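Long-range contacts in NIPSNAP domain-containing protein (Burkholderia xenovorans, PDB 5KAK), which is of unknown function but belongs to the NipSnap family, whose domain is grouped with the dimeric alpha-beta barrels: residues Val11-Tyr16 / Gln100-Leu105; Gly43-Tyr48 / His61-Glu66. All coordinates share one frame; numbering follows the deposited sequence.

Contact 1: Val11-Tyr16 / Gln100-Leu105; sequences VEERIY and QNKILL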
ATOM      1  N   VAL E  11     -12.122  21.554   2.723  1.00 21.46           N
ATOM      2  CA  VAL E  11     -11.301  21.185   3.870  1.00 21.24           C
ATOM      3  C   VAL E  11     -10.076  20.451   3.356  1.00 25.59           C
ATOM      4  O   VAL E  11     -10.201  19.494   2.589  1.00 21.16           O
ATOM      5  CB  VAL E  11     -12.079  20.305   4.870  1.00 19.98           C
ATOM      6  CG1 VAL E  11     -11.150  19.711   5.918  1.00 18.70           C
ATOM      7  CG2 VAL E  11     -13.208  21.130   5.521  1.00 23.27           C
ATOM      8  N   GLU E  12      -8.893  20.880   3.783  1.00 18.41           N
ATOM      9  CA  GLU E  12      -7.675  20.157   3.445  1.00 17.29           C
ATOM     10  C   GLU E  12      -7.274  19.292   4.628  1.00 16.23           C
ATOM     11  O   GLU E  12      -7.105  19.802   5.740  1.00 18.30           O
ATOM     12  CB  GLU E  12      -6.528  21.102   3.088  1.00 17.39           C
ATOM     13  CG  GLU E  12      -5.256  20.357   2.666  1.00 17.49           C
ATOM     14  CD  GLU E  12      -4.096  21.303   2.342  1.00 18.63           C
ATOM     15  OE1 GLU E  12      -3.060  20.837   1.836  1.00 17.64           O
ATOM     16  OE2 GLU E  12      -4.228  22.520   2.564  1.00 20.17           O
ATOM     17  N   GLU E  13      -7.142  17.993   4.391  1.00 15.54           N
ATOM     18  CA  GLU E  13      -6.587  17.079   5.380  1.00 14.60           C
ATOM     19  C   GLU E  13      -5.124  16.841   5.036  1.00 16.62           C
ATOM     20  O   GLU E  13      -4.801  16.483   3.901  1.00 13.75           O
ATOM     21  CB  GLU E  13      -7.358  15.760   5.413  1.00 14.57           C
ATOM     22  CG  GLU E  13      -6.824  14.826   6.480  1.00 16.69           C
ATOM     23  CD  GLU E  13      -7.685  13.597   6.692  1.00 25.85           C
ATOM     24  OE1 GLU E  13      -8.455  13.209   5.783  1.00 21.29           O
ATOM     25  OE2 GLU E  13      -7.577  13.014   7.787  1.00 23.89           O
ATOM     26  N   ARG E  14      -4.231  17.099   5.992  1.00 13.76           N
ATOM     27  CA  ARG E  14      -2.812  16.854   5.805  1.00 12.61           C
ATOM     28  C   ARG E  14      -2.391  15.755   6.769  1.00 14.58           C
ATOM     29  O   ARG E  14      -2.777  15.768   7.944  1.00 12.62           O
ATOM     30  CB  ARG E  14      -1.989  18.143   6.007  1.00 12.91           C
ATOM     31  CG  ARG E  14      -2.355  19.203   4.969  1.00 13.81           C
ATOM     32  CD  ARG E  14      -1.552  20.470   5.160  1.00 14.36           C
ATOM     33  NE  ARG E  14      -0.134  20.306   4.859  1.00 15.15           N
ATOM     34  CZ  ARG E  14       0.396  20.394   3.636  1.00 19.49           C
ATOM     35  NH1 ARG E  14      -0.371  20.615   2.581  1.00 18.60           N
ATOM     36  NH2 ARG E  14       1.705  20.272   3.466  1.00 13.72           N
ATOM     37  N   ILE E  15      -1.656  14.782   6.253  1.00 11.35           N
ATOM     38  CA  ILE E  15      -1.288  13.580   6.995  1.00 10.84           C
ATOM     39  C   ILE E  15       0.225  13.436   6.887  1.00 12.03           C
ATOM     40  O   ILE E  15       0.745  13.186   5.791  1.00 10.78           O
ATOM     41  CB  ILE E  15      -1.997  12.335   6.440  1.00 10.98           C
ATOM     42  CG1 ILE E  15      -3.526  12.514   6.430  1.00 11.67           C
ATOM     43  CG2 ILE E  15      -1.554  11.104   7.194  1.00 11.59           C
ATOM     44  CD1 ILE E  15      -4.251  11.449   5.603  1.00 17.26           C
ATOM     45  N   TYR E  16       0.942  13.638   7.999  1.00 12.50           N
ATOM     46  CA  TYR E  16       2.393  13.512   8.004  1.00 15.03           C
ATOM     47  C   TYR E  16       2.817  12.277   8.777  1.00 11.19           C
ATOM     48  O   TYR E  16       2.398  12.073   9.925  1.00 11.80           O
ATOM     49  CB  TYR E  16       3.077  14.724   8.629  1.00 10.78           C
ATOM     50  CG  TYR E  16       2.798  16.076   8.029  1.00 11.17           C
ATOM     51  CD1 TYR E  16       2.243  16.226   6.754  1.00 10.76           C
ATOM     52  CD2 TYR E  16       3.136  17.205   8.734  1.00 14.66           C
ATOM     53  CE1 TYR E  16       2.014  17.488   6.233  1.00 11.46           C
ATOM     54  CE2 TYR E  16       2.920  18.456   8.228  1.00 14.27           C
ATOM     55  CZ  TYR E  16       2.352  18.600   6.983  1.00 17.10           C
ATOM     56  OH  TYR E  16       2.150  19.888   6.528  1.00 14.77           O
ATOM     57  N   GLN E 100       1.328  13.619   2.911  1.00 12.26           N
ATOM     58  CA  GLN E 100       0.218  13.487   1.965  0.54 11.44           C
ATOM     59  C   GLN E 100      -0.855  14.519   2.299  1.00 15.60           C
ATOM     60  O   GLN E 100      -0.995  14.931   3.455  1.00 11.35           O
ATOM     61  CB  GLN E 100      -0.357  12.060   2.007  0.54 14.17           C
ATOM     62  CG  GLN E 100      -1.837  11.933   1.677  0.54 17.88           C
ATOM     63  CD  GLN E 100      -2.344  10.508   1.808  0.54 20.78           C
ATOM     64  OE1 GLN E 100      -1.593   9.597   2.156  0.54 22.96           O
ATOM     65  NE2 GLN E 100      -3.620  10.312   1.529  0.54 13.13           N
ATOM     66  N   ASN E 101      -1.634  14.926   1.283  1.00 13.22           N
ATOM     67  CA  ASN E 101      -2.827  15.719   1.555  1.00 12.23           C
ATOM     68  C   ASN E 101      -3.975  15.273   0.660  1.00 11.50           C
ATOM     69  O   ASN E 101      -3.797  14.537  -0.314  1.00 13.50           O
ATOM     70  CB  ASN E 101      -2.605  17.246   1.459  1.00 12.09           C
ATOM     71  CG  ASN E 101      -2.047  17.729   0.110  1.00 12.58           C
ATOM     72  OD1 ASN E 101      -1.520  16.964  -0.696  1.00 12.82           O
ATOM     73  ND2 ASN E 101      -2.167  19.040  -0.126  1.00 13.46           N
ATOM     74  N   LYS E 102      -5.169  15.644   1.103  1.00 11.44           N
ATOM     75  CA  LYS E 102      -6.431  15.394   0.421  1.00 15.93           C
ATOM     76  C   LYS E 102      -7.263  16.656   0.482  1.00 14.52           C
ATOM     77  O   LYS E 102      -7.208  17.410   1.463  1.00 13.79           O
ATOM     78  CB  LYS E 102      -7.274  14.278   1.062  1.00 15.11           C
ATOM     79  CG  LYS E 102      -6.589  12.985   1.364  1.00 18.38           C
ATOM     80  CD  LYS E 102      -7.528  12.137   2.209  1.00 13.68           C
ATOM     81  CE  LYS E 102      -6.826  10.865   2.642  1.00 14.05           C
ATOM     82  NZ  LYS E 102      -7.731   9.892   3.306  1.00 17.42           N
ATOM     83  N   ILE E 103      -8.073  16.872  -0.545  1.00 12.41           N
ATOM     84  CA  ILE E 103      -9.057  17.952  -0.535  1.00 14.21           C
ATOM     85  C   ILE E 103     -10.421  17.324  -0.302  1.00 12.59           C
ATOM     86  O   ILE E 103     -10.862  16.464  -1.078  1.00 15.80           O
ATOM     87  CB  ILE E 103      -9.018  18.796  -1.818  1.00 19.91           C
ATOM     88  CG1 ILE E 103      -7.705  19.572  -1.871  1.00 19.58           C
ATOM     89  CG2 ILE E 103     -10.195  19.779  -1.849  1.00 13.95           C
ATOM     90  CD1 ILE E 103      -7.506  20.547  -0.694  1.00 20.34           C
ATOM     91  N   LEU E 104     -11.050  17.705   0.806  1.00 12.93           N
ATOM     92  CA  LEU E 104     -12.304  17.125   1.259  1.00 15.38           C
ATOM     93  C   LEU E 104     -13.438  18.113   1.015  1.00 13.98           C
ATOM     94  O   LEU E 104     -13.250  19.320   1.149  1.00 14.54           O
ATOM     95  CB  LEU E 104     -12.227  16.786   2.747  1.00 13.75           C
ATOM     96  CG  LEU E 104     -11.080  15.834   3.093  1.00 14.12           C
ATOM     97  CD1 LEU E 104     -10.922  15.631   4.594  1.00 17.88           C
ATOM     98  CD2 LEU E 104     -11.336  14.511   2.377  1.00 13.19           C
ATOM     99  N   LEU E 105     -14.617  17.595   0.645  1.00 12.59           N
ATOM    100  CA  LEU E 105     -15.791  18.441   0.496  1.00 14.62           C
ATOM    101  C   LEU E 105     -16.838  18.042   1.521  1.00 14.52           C
ATOM    102  O   LEU E 105     -17.122  16.842   1.669  1.00 16.22           O
ATOM    103  CB  LEU E 105     -16.364  18.330  -0.914  1.00 16.16           C
ATOM    104  CG  LEU E 105     -15.385  18.751  -2.015  1.00 19.37           C
ATOM    105  CD1 LEU E 105     -16.000  18.522  -3.394  1.00 19.49           C
ATOM    106  CD2 LEU E 105     -14.990  20.204  -1.859  1.00 26.02           C
TER
HETATM  107  O   HOH W   1      -8.379  10.570   5.701  1.00 18.17           O

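Contact 2: Gly43-Tyr48 / His61-Glu66; sequences GRLIGY and HLWGYE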
ATOM      1  N   GLY E  43      -6.069  30.245   9.199  1.00 18.11           N
ATOM      2  CA  GLY E  43      -7.381  30.755   9.545  1.00 21.96           C
ATOM      3  C   GLY E  43      -8.282  29.851  10.356  1.00 23.82           C
ATOM      4  O   GLY E  43      -8.785  30.260  11.408  1.00 22.11           O
ATOM      5  N   ARG E  44      -8.507  28.616   9.886  1.00 17.86           N
ATOM      6  CA  ARG E  44      -9.598  27.779  10.390  1.00 20.97           C
ATOM      7  C   ARG E  44      -9.096  26.363  10.661  1.00 17.79           C
ATOM      8  O   ARG E  44      -9.288  25.457   9.847  1.00 20.96           O
ATOM      9  CB  ARG E  44     -10.767  27.790   9.408  1.00 18.41           C
ATOM     10  CG  ARG E  44     -11.318  29.199   9.140  1.00 20.82           C
ATOM     11  CD  ARG E  44     -12.438  29.133   8.138  1.00 20.40           C
ATOM     12  NE  ARG E  44     -13.164  30.388   7.997  1.00 31.67           N
ATOM     13  CZ  ARG E  44     -12.896  31.304   7.079  1.00 32.93           C
ATOM     14  NH1 ARG E  44     -11.898  31.115   6.223  1.00 30.55           N
ATOM     15  NH2 ARG E  44     -13.634  32.405   7.014  1.00 37.09           N
ATOM     16  N   LEU E  45      -8.473  26.172  11.820  1.00 17.84           N
ATOM     17  CA  LEU E  45      -8.092  24.831  12.254  1.00 15.39           C
ATOM     18  C   LEU E  45      -9.328  24.066  12.712  1.00 18.79           C
ATOM     19  O   LEU E  45     -10.027  24.492  13.640  1.00 22.19           O
ATOM     20  CB  LEU E  45      -7.048  24.901  13.373  1.00 15.12           C
ATOM     21  CG  LEU E  45      -6.536  23.553  13.899  1.00 18.64           C
ATOM     22  CD1 LEU E  45      -5.957  22.693  12.771  1.00 22.43           C
ATOM     23  CD2 LEU E  45      -5.501  23.781  15.014  1.00 18.82           C
ATOM     24  N   ILE E  46      -9.605  22.940  12.052  1.00 21.00           N
ATOM     25  CA  ILE E  46     -10.672  22.040  12.477  1.00 20.25           C
ATOM     26  C   ILE E  46     -10.175  21.035  13.513  1.00 19.45           C
ATOM     27  O   ILE E  46     -10.895  20.695  14.454  1.00 17.32           O
ATOM     28  CB  ILE E  46     -11.273  21.338  11.242  1.00 14.97           C
ATOM     29  CG1 ILE E  46     -11.995  22.367  10.359  1.00 18.68           C
ATOM     30  CG2 ILE E  46     -12.200  20.191  11.655  1.00 14.75           C
ATOM     31  CD1 ILE E  46     -12.275  21.888   8.964  1.00 20.47           C
ATOM     32  N   GLY E  47      -8.941  20.566  13.380  1.00 17.83           N
ATOM     33  CA  GLY E  47      -8.389  19.593  14.302  1.00 14.16           C
ATOM     34  C   GLY E  47      -6.939  19.315  13.992  1.00 13.38           C
ATOM     35  O   GLY E  47      -6.553  19.295  12.817  1.00 16.50           O
ATOM     36  N   TYR E  48      -6.125  19.096  15.032  1.00 15.28           N
ATOM     37  CA  TYR E  48      -4.715  18.754  14.888  1.00 14.94           C
ATOM     38  C   TYR E  48      -4.421  17.626  15.864  1.00 14.79           C
ATOM     39  O   TYR E  48      -4.538  17.813  17.081  1.00 14.73           O
ATOM     40  CB  TYR E  48      -3.806  19.964  15.163  1.00 12.57           C
ATOM     41  CG  TYR E  48      -2.537  19.975  14.328  1.00 18.44           C
ATOM     42  CD1 TYR E  48      -1.724  18.855  14.246  1.00 19.15           C
ATOM     43  CD2 TYR E  48      -2.162  21.114  13.610  1.00 16.84           C
ATOM     44  CE1 TYR E  48      -0.558  18.859  13.474  1.00 22.75           C
ATOM     45  CE2 TYR E  48      -0.990  21.129  12.837  1.00 19.77           C
ATOM     46  CZ  TYR E  48      -0.192  19.996  12.780  1.00 17.23           C
ATOM     47  OH  TYR E  48       0.956  19.993  12.006  1.00 15.15           O
ATOM     48  N   HIS E  61      -3.955  16.724  10.423  1.00 13.16           N
ATOM     49  CA  HIS E  61      -4.515  18.047  10.696  1.00  9.17           C
ATOM     50  C   HIS E  61      -5.437  18.478   9.564  1.00 12.16           C
ATOM     51  O   HIS E  61      -5.166  18.223   8.386  1.00 12.27           O
ATOM     52  CB  HIS E  61      -3.410  19.127  10.996  1.00  9.43           C
ATOM     53  CG  HIS E  61      -2.189  19.066  10.125  1.00 14.32           C
ATOM     54  ND1 HIS E  61      -1.792  20.121   9.331  1.00 15.92           N
ATOM     55  CD2 HIS E  61      -1.243  18.108   9.973  1.00 13.39           C
ATOM     56  CE1 HIS E  61      -0.674  19.804   8.700  1.00 16.22           C
ATOM     57  NE2 HIS E  61      -0.315  18.590   9.078  1.00 15.59           N
ATOM     58  N   LEU E  62      -6.552  19.104   9.931  1.00 11.79           N
ATOM     59  CA  LEU E  62      -7.575  19.515   8.976  1.00  9.68           C
ATOM     60  C   LEU E  62      -7.773  21.017   9.072  1.00  7.87           C
ATOM     61  O   LEU E  62      -8.055  21.535  10.158  1.00 11.66           O
ATOM     62  CB  LEU E  62      -8.903  18.814   9.239  1.00 16.19           C
ATOM     63  CG  LEU E  62      -9.039  17.344   8.880  1.00 20.81           C
ATOM     64  CD1 LEU E  62      -8.286  16.478   9.852  1.00 18.71           C
ATOM     65  CD2 LEU E  62     -10.513  16.953   8.809  1.00 22.07           C
ATOM     66  N   TRP E  63      -7.678  21.686   7.930  1.00 12.95           N
ATOM     67  CA  TRP E  63      -7.836  23.130   7.795  1.00 15.46           C
ATOM     68  C   TRP E  63      -9.005  23.457   6.870  1.00 10.82           C
ATOM     69  O   TRP E  63      -9.121  22.885   5.777  1.00 14.85           O
ATOM     70  CB  TRP E  63      -6.563  23.737   7.231  1.00 13.62           C
ATOM     71  CG  TRP E  63      -5.383  23.499   8.100  1.00 14.35           C
ATOM     72  CD1 TRP E  63      -4.546  22.428   8.070  1.00 11.22           C
ATOM     73  CD2 TRP E  63      -4.907  24.363   9.130  1.00 21.05           C
ATOM     74  NE1 TRP E  63      -3.561  22.576   9.025  1.00 16.91           N
ATOM     75  CE2 TRP E  63      -3.766  23.757   9.692  1.00 21.01           C
ATOM     76  CE3 TRP E  63      -5.338  25.598   9.638  1.00 20.27           C
ATOM     77  CZ2 TRP E  63      -3.051  24.339  10.739  1.00 18.06           C
ATOM     78  CZ3 TRP E  63      -4.622  26.183  10.668  1.00 21.93           C
ATOM     79  CH2 TRP E  63      -3.490  25.555  11.210  1.00 19.18           C
ATOM     80  N   GLY E  64      -9.841  24.400   7.288  1.00 14.44           N
ATOM     81  CA  GLY E  64     -11.006  24.802   6.517  1.00 16.29           C
ATOM     82  C   GLY E  64     -10.764  26.101   5.767  1.00 15.72           C
ATOM     83  O   GLY E  64     -10.114  27.013   6.276  1.00 13.77           O
ATOM     84  N   TYR E  65     -11.315  26.177   4.556  1.00 15.48           N
ATOM     85  CA  TYR E  65     -11.167  27.330   3.687  1.00 11.56           C
ATOM     86  C   TYR E  65     -12.524  27.624   3.061  1.00 20.93           C
ATOM     87  O   TYR E  65     -13.352  26.726   2.892  1.00 20.61           O
ATOM     88  CB  TYR E  65     -10.098  27.081   2.608  1.00 14.11           C
ATOM     89  CG  TYR E  65      -8.716  26.872   3.194  1.00 14.06           C
ATOM     90  CD1 TYR E  65      -7.950  27.961   3.575  1.00 16.50           C
ATOM     91  CD2 TYR E  65      -8.193  25.600   3.371  1.00 12.36           C
ATOM     92  CE1 TYR E  65      -6.698  27.792   4.108  1.00 18.85           C
ATOM     93  CE2 TYR E  65      -6.924  25.417   3.911  1.00 10.36           C
ATOM     94  CZ  TYR E  65      -6.188  26.533   4.275  1.00 12.13           C
ATOM     95  OH  TYR E  65      -4.933  26.396   4.821  1.00 13.60           O
ATOM     96  N   GLU E  66     -12.759  28.893   2.741  1.00 21.22           N
ATOM     97  CA  GLU E  66     -14.043  29.254   2.149  1.00 23.14           C
ATOM     98  C   GLU E  66     -14.142  28.769   0.715  1.00 25.84           C
ATOM     99  O   GLU E  66     -15.251  28.535   0.216  1.00 24.59           O
ATOM    100  CB  GLU E  66     -14.253  30.770   2.218  1.00 25.23           C
ATOM    101  CG  GLU E  66     -14.371  31.289   3.642  1.00 28.77           C
ATOM    102  CD  GLU E  66     -14.325  32.800   3.728  1.00 40.04           C
ATOM    103  OE1 GLU E  66     -15.124  33.465   3.033  1.00 42.13           O
ATOM    104  OE2 GLU E  66     -13.483  33.324   4.490  1.00 42.81           O
TER
HETATM  105  O   HOH W   2      -9.249  29.708   6.398  1.00 17.58           O
HETATM  106  O   HOH W   3      -7.564  27.034   7.624  1.00 19.57           O

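Contact 1: Val11-Tyr16 / Gln100-Leu105
N101 donates from ND2 to E12 OE1 at 2.8 Å, a nearly straight bond (169° at the hydrogen) that lies in the amide plane of N101 and meets the carboxylate oxygen on its anti side. The same oxygen takes R14 NH1 at 2.8 Å as a salt bridge, arriving from the opposite face of the carboxylate plane, so two donors grip one buried atom. Chi1 (-177°) sets E12 CG anti to the backbone N, and the extended chain beyond carries the carboxylate to N101. R14 is fixed in turn by Y16, whose OH receives NE and NH2 side-on in the guanidinium plane, while R71 of the helix 68-80 binds the other oxygen, E12 OE2.

On the other face, E13 and K102 run side by side. Their charged ends, E13 OE1 and K102 NZ, stay 4.2 Å apart and are bridged by a water at 2.6 Å from each; K102 NZ also bonds to Q58 of the second subunit. L104 CD1 packs at 3.7 Å from E13 CB, and V11 CB lies 4.1 Å from L104 CB.

Six backbone hydrogen bonds, from V11 N to L104 O at one end to Q100 N to I15 O at the other, pair the strands. This is a regular antiparallel pairing, in the NIPSNAP ferredoxin-like sheet, of a central strand with the strand outermost within this chain, whose residues 103-105 pair antiparallel with a strand of the second subunit.

Contact 2: Gly43-Tyr48 / His61-Glu66
Y48 and H61 lie in an offset stack, their planes only 4° apart and their ring centroids separated by 4.2 Å. H61 CB sits over the centre of the Y48 ring, and the tyrosine OH over the centre of the imidazole. At the imidazole edge, W63 NE1 donates in plane to H61 ND1 at 3.0 Å, which helps to fix the turn of both rings. One face of the indole receives L45 in a CH-pi contact, CD1 standing 3.9 Å from the centroid of the six-membered W63 ring. E66 CG lies over one face of the R44 guanidinium, with G64 O at the edge, near its plane.

R44 O takes G64 N, but further on I46 N and, weakly, G47 N both point to L62 O, a classic beta bulge that shifts the register by one. I46 CB then rests 4.0 Å from L62 CB. The extended R44 chain reaches E66: R44 NH2 meets E66 OE2 at 2.7 Å in a salt bridge, from above the carboxylate plane, and the two planar groups are 87° apart. Two waters link R44 N and NH1 to G64 O.

F109 of the second subunit meets the Y48 ring edge-to-face. Strands 45-51 and 58-65 form a beta hairpin; W63 packs on Q38 and L42 of helix 23-42, Y48 on F26 and F30 of the same helix, and strand 10-18 flanks 58-65.

Contacts 1 and 2 are two seams of one antiparallel sheet, with centres about 10 Å apart. Strands 10-18 and 58-65 are neighbours in it, and probable hydrogen bonds join them: R14 N to H61 O and E12 N to W63 O, each 2.8 Å. Side chains join the two as well: Y16 CE2 approaches H61 NE2 to 3.3 Å in an edge-to-face pair, and V11 CG2 lies 3.6 Å from I46 CD1. The hairpin of contact 2 falls, in sequence, between the strands that contact 1 brings together. Both contacts touch the second subunit, and the sheet continues across that interface, consistent with the dimeric alpha-beta barrels; no ligand or active site is identified here.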